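Local structure of Glucanase/chitosanase (Paenibacillus fukuinensis, 4ZY9) at residues A[78-83]-A[112-117]; A[64-69]-A[130-135]. The protein binds chitosan through this CBM32 beta-sandwich module, one part of a longer enzyme that probably hydrolyses chitosan and beta-glucan. The protein carries 1 engineered substitution. All coordinates share one frame; numbering follows the deposited sequence.

Contact 1: residues A[78-83]-A[112-117]. Engineered in segment 112-117: M117 (natural residue Val).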
# COMPACT_ATOMS: atom_id res chain seq x y z
N GLN A 78 3.34 -3.56 6.08
CA GLN A 78 4.44 -4.51 6.25
C GLN A 78 5.62 -4.11 5.44
O GLN A 78 5.47 -3.43 4.39
CB GLN A 78 4.01 -5.90 5.86
CG GLN A 78 2.70 -6.34 6.49
CD GLN A 78 2.26 -7.69 6.04
OE1 GLN A 78 2.71 -8.15 5.00
NE2 GLN A 78 1.19 -8.25 6.65
N VAL A 79 6.83 -4.48 5.85
CA VAL A 79 8.04 -4.15 5.14
C VAL A 79 8.84 -5.44 4.93
O VAL A 79 8.84 -6.33 5.79
CB VAL A 79 8.86 -3.08 5.88
CG1 VAL A 79 8.12 -1.72 5.85
CG2 VAL A 79 9.26 -3.46 7.30
N SER A 80 9.63 -5.39 3.88
CA SER A 80 10.59 -6.49 3.59
C SER A 80 11.89 -5.89 3.05
O SER A 80 11.88 -4.97 2.24
CB SER A 80 9.99 -7.45 2.56
OG SER A 80 11.03 -8.34 2.05
N ASN A 81 13.04 -6.45 3.55
CA ASN A 81 14.32 -6.12 3.01
C ASN A 81 14.92 -7.33 2.27
O ASN A 81 16.15 -7.36 2.06
CB ASN A 81 15.24 -5.61 4.13
CG ASN A 81 16.39 -4.88 3.55
OD1 ASN A 81 16.33 -4.23 2.53
ND2 ASN A 81 17.52 -4.92 4.28
N ASP A 82 14.09 -8.21 1.74
CA ASP A 82 14.59 -9.22 0.78
C ASP A 82 15.01 -8.48 -0.48
O ASP A 82 14.55 -7.43 -0.84
CB ASP A 82 13.44 -10.10 0.39
CG ASP A 82 12.90 -11.01 1.49
OD1 ASP A 82 13.66 -11.57 2.30
OD2 ASP A 82 11.69 -11.20 1.62
N SER A 83 16.01 -9.07 -1.17
CA SER A 83 16.43 -8.50 -2.43
C SER A 83 15.57 -8.93 -3.64
O SER A 83 15.28 -8.10 -4.53
CB SER A 83 17.87 -8.80 -2.78
OG SER A 83 18.15 -10.15 -2.50
N ALA A 112 13.93 -1.11 4.26
CA ALA A 112 13.05 -1.92 3.39
C ALA A 112 13.30 -1.62 1.95
O ALA A 112 13.60 -0.50 1.57
CB ALA A 112 11.58 -1.59 3.72
N LYS A 113 13.20 -2.66 1.15
CA LYS A 113 13.11 -2.54 -0.29
C LYS A 113 11.65 -2.57 -0.71
O LYS A 113 11.30 -1.97 -1.77
CB LYS A 113 13.91 -3.64 -0.98
CG LYS A 113 13.90 -3.53 -2.49
CD LYS A 113 14.79 -4.55 -3.16
CE LYS A 113 14.67 -4.47 -4.65
NZ LYS A 113 15.48 -5.50 -5.34
N TYR A 114 10.79 -3.24 0.00
CA TYR A 114 9.38 -3.36 -0.33
C TYR A 114 8.48 -2.95 0.80
O TYR A 114 8.79 -3.30 1.96
CB TYR A 114 9.02 -4.79 -0.76
CG TYR A 114 9.88 -5.40 -1.82
CD1 TYR A 114 9.65 -5.19 -3.16
CD2 TYR A 114 11.01 -6.13 -1.48
CE1 TYR A 114 10.44 -5.77 -4.17
CE2 TYR A 114 11.85 -6.71 -2.49
CZ TYR A 114 11.50 -6.53 -3.76
OH TYR A 114 12.36 -7.06 -4.75
N VAL A 115 7.38 -2.27 0.49
CA VAL A 115 6.45 -1.82 1.52
C VAL A 115 5.05 -2.23 1.06
O VAL A 115 4.71 -1.93 -0.12
CB VAL A 115 6.55 -0.30 1.74
CG1 VAL A 115 5.57 0.13 2.83
CG2 VAL A 115 7.95 0.08 2.07
N ARG A 116 4.31 -2.93 1.88
CA ARG A 116 3.05 -3.52 1.53
C ARG A 116 1.91 -3.03 2.40
O ARG A 116 2.08 -2.93 3.62
CB ARG A 116 3.12 -5.04 1.68
CG ARG A 116 1.92 -5.83 1.17
CD ARG A 116 2.13 -7.31 0.84
NE ARG A 116 2.31 -8.11 2.05
CZ ARG A 116 2.08 -9.45 2.10
NH1 ARG A 116 1.75 -10.09 1.00
NH2 ARG A 116 2.18 -10.06 3.24
N MSE A 117 0.79 -2.82 1.80
CA MSE A 117 -0.53 -2.70 2.50
C MSE A 117 -1.23 -4.01 2.28
O MSE A 117 -1.46 -4.40 1.10
CB MSE A 117 -1.32 -1.58 1.91
CG MSE A 117 -2.59 -1.20 2.68
SE MSE A 117 -4.05 -2.58 2.63
CE MSE A 117 -4.37 -2.66 0.72
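Q78 and R116 stand side by side on one face of an antiparallel strand pair, and their polar ends meet above it. The Q78 chain is extended beyond CG, which lifts its amide to the level of the guanidinium; R116 folds over at chi3 (72°) to bring NE and NH2 round to the same oxygen. R116 NH2 lies 2.7 Å from Q78 OE1, on a lone pair, while R116 NE, at 3.0 Å from OE1, sits above the amide plane. OE1 itself lies in the guanidinium plane, so this side-on grip fixes the head group, which also makes cation-pi contacts with W49 and W89. An alanine in place of Q78 would remove this double acceptor and would probably leave the guanidinium less firmly oriented against those indoles. Backbone bonds pair Q78 with R116 and S80 with Y114 in the sheet of the CBM32 beta-sandwich that holds strands 75-80 and 114-122. Opposite S80 the second strand has a classic beta bulge, K113 and Y114 both facing it: S80 O accepts from both K113 N (2.9 Å) and Y114 N (3.0 Å). Beyond it the Y114 ring reaches the turn at 81-83, its edge meeting D82 O, 3.2 Å from Y114 CE2. K113, fully extended, carries NZ to 2.7 Å from S83 O, and its CG rests against one face of the Y114 ring.

Contact 2: residues A[64-69]-A[130-135]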
# COMPACT_ATOMS: atom_id res chain seq x y z
N LYS A 64 1.72 6.92 3.99
CA LYS A 64 0.44 7.63 3.84
C LYS A 64 -0.41 6.97 2.78
O LYS A 64 0.04 6.73 1.62
CB LYS A 64 0.67 9.10 3.54
CG LYS A 64 -0.63 9.87 3.53
CD LYS A 64 -0.34 11.39 3.14
CE LYS A 64 -1.54 12.15 2.60
NZ LYS A 64 -1.45 13.41 1.81
N LEU A 65 -1.63 6.64 3.12
CA LEU A 65 -2.64 6.05 2.23
C LEU A 65 -3.77 7.01 1.95
O LEU A 65 -4.34 7.59 2.95
CB LEU A 65 -3.19 4.82 2.79
CG LEU A 65 -2.17 3.72 3.20
CD1 LEU A 65 -2.85 2.55 3.85
CD2 LEU A 65 -1.39 3.21 1.99
N ASN A 66 -4.12 7.24 0.72
CA ASN A 66 -5.31 8.00 0.37
C ASN A 66 -6.30 7.07 -0.26
O ASN A 66 -6.16 6.68 -1.44
CB ASN A 66 -4.94 9.12 -0.57
CG ASN A 66 -6.17 9.94 -1.03
OD1 ASN A 66 -7.23 9.76 -0.58
ND2 ASN A 66 -5.87 10.95 -1.88
N TRP A 67 -7.22 6.59 0.54
CA TRP A 67 -8.23 5.64 0.10
C TRP A 67 -9.29 6.14 -0.76
O TRP A 67 -9.79 7.27 -0.52
CB TRP A 67 -8.87 5.02 1.34
CG TRP A 67 -8.00 4.17 2.23
CD1 TRP A 67 -7.47 4.49 3.38
CD2 TRP A 67 -7.66 2.79 2.02
NE1 TRP A 67 -6.77 3.46 3.91
CE2 TRP A 67 -6.84 2.41 3.04
CE3 TRP A 67 -7.86 1.83 0.98
CZ2 TRP A 67 -6.36 1.08 3.17
CZ3 TRP A 67 -7.41 0.58 1.12
CH2 TRP A 67 -6.62 0.21 2.16
N GLU A 68 -9.74 5.36 -1.74
CA GLU A 68 -10.99 5.59 -2.35
C GLU A 68 -12.12 5.06 -1.39
O GLU A 68 -11.84 4.53 -0.36
CB GLU A 68 -10.95 4.96 -3.75
CG GLU A 68 -12.17 5.22 -4.72
CD GLU A 68 -13.20 4.15 -4.72
OE1 GLU A 68 -13.04 3.05 -4.17
OE2 GLU A 68 -14.29 4.45 -5.29
N ALA A 69 -13.37 5.21 -1.84
CA ALA A 69 -14.49 4.77 -0.99
C ALA A 69 -14.26 3.35 -0.53
O ALA A 69 -14.73 2.96 0.53
CB ALA A 69 -15.80 4.89 -1.75
N LEU A 130 -6.94 2.39 -3.66
CA LEU A 130 -6.07 3.46 -3.21
C LEU A 130 -5.79 4.43 -4.34
O LEU A 130 -5.23 4.00 -5.37
CB LEU A 130 -4.76 2.93 -2.70
CG LEU A 130 -4.79 2.22 -1.36
CD1 LEU A 130 -3.62 1.32 -1.14
CD2 LEU A 130 -4.96 3.22 -0.20
N TRP A 131 -6.09 5.73 -4.14
CA TRP A 131 -5.60 6.76 -4.99
C TRP A 131 -4.11 6.90 -4.96
O TRP A 131 -3.46 7.13 -5.99
CB TRP A 131 -6.28 8.15 -4.64
CG TRP A 131 -7.75 8.21 -4.65
CD1 TRP A 131 -8.50 8.34 -3.55
CD2 TRP A 131 -8.64 8.24 -5.80
NE1 TRP A 131 -9.83 8.42 -3.93
CE2 TRP A 131 -9.93 8.29 -5.30
CE3 TRP A 131 -8.45 8.14 -7.19
CZ2 TRP A 131 -11.04 8.39 -6.16
CZ3 TRP A 131 -9.58 8.18 -7.98
CH2 TRP A 131 -10.83 8.23 -7.44
N GLU A 132 -3.58 6.91 -3.72
CA GLU A 132 -2.24 7.23 -3.50
C GLU A 132 -1.68 6.38 -2.32
O GLU A 132 -2.37 6.17 -1.32
CB GLU A 132 -1.95 8.70 -3.22
CG GLU A 132 -2.45 9.60 -4.32
CD GLU A 132 -2.42 11.12 -3.96
OE1 GLU A 132 -3.25 11.52 -3.16
OE2 GLU A 132 -1.54 11.79 -4.46
N PHE A 133 -0.43 5.94 -2.43
CA PHE A 133 0.31 5.23 -1.36
C PHE A 133 1.71 5.81 -1.39
O PHE A 133 2.39 5.65 -2.43
CB PHE A 133 0.26 3.73 -1.76
CG PHE A 133 0.84 2.75 -0.82
CD1 PHE A 133 1.91 3.01 0.08
CD2 PHE A 133 0.46 1.39 -0.91
CE1 PHE A 133 2.51 1.99 0.83
CE2 PHE A 133 1.11 0.40 -0.18
CZ PHE A 133 2.11 0.70 0.71
N GLU A 134 2.04 6.52 -0.34
CA GLU A 134 3.35 7.23 -0.24
C GLU A 134 4.15 6.58 0.85
O GLU A 134 3.58 6.15 1.83
CB GLU A 134 3.11 8.68 0.04
CG GLU A 134 2.20 9.39 -0.99
CD GLU A 134 1.68 10.76 -0.64
OE1 GLU A 134 2.00 11.25 0.42
OE2 GLU A 134 0.84 11.31 -1.45
N VAL A 135 5.45 6.65 0.73
CA VAL A 135 6.40 6.09 1.68
C VAL A 135 7.48 7.09 1.98
O VAL A 135 8.05 7.71 1.09
CB VAL A 135 7.04 4.77 1.09
CG1 VAL A 135 8.03 4.20 2.10
CG2 VAL A 135 6.03 3.75 0.81
O HOH W 1 1.25 13.81 1.04
O HOH W 2 -1.63 11.89 -0.95
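Backbone hydrogen bonds set strands 64-67 and 132-135 antiparallel, 176° between their directions. K64 pairs with E134 and N66 with E132, the straightest link being N66 N to E132 O at 2.9 Å. The register then slips at a classic beta bulge, where N66 O takes W131 N at 2.9 Å and E132 N only weakly.

Apolar contacts fill the face that carries L65 and F133. L65 CD2 sits over the F133 ring, 3.8 Å from its centroid, a CH-pi contact. Past the bulge L130 CD2 does the same to W67, 3.4 Å from W67 CE3 and over the six-membered ring, while W67 NE1 bonds to D103. W131 points instead toward the other strand, and E68 CB lies over one face of its indole, while E68 OE1 turns to accept from A70 N.

Polar groups line the remaining face. N66 ND2 donates to E132 OE1 at 3.0 Å, nearly straight and onto the anti lone pair, with OE1 in the amide plane. K64 NZ stops 4.3 Å from E134 OE1, and two waters fill in, one joining NZ to E134 OE1, the other NZ to E134 OE2 and weakly to E132 OE1; Y136 OH also bonds to E134 OE1. With the lysine and both glutamates tied through water rather than in direct salt bridges, the lysine probably offsets part of the charge of the two carboxylates at a hydrated surface, while the opposite face stays apolar.

Overall arrangement
Contact 1 joins strands 75-80 and 114-122 in one sheet of the sandwich; contact 2 joins 57-67 and 129-136 in the other. Their centres lie about 17 Å apart, yet their apolar faces meet in the core: the engineered selenomethionine M117 packs on L65, W67 and F133, and V115 also touches F133. Both are partly buried, contact 2 lying nearer the middle of the chain; it meets the core with aromatic rings that have leucine methyls over their faces, contact 1 with small valine and alanine side chains. Outward, contact 1 relies on direct bonds to an arginine and to turn carbonyls, contact 2 on an amide-carboxylate bond and bridging waters. Both have a classic bulge.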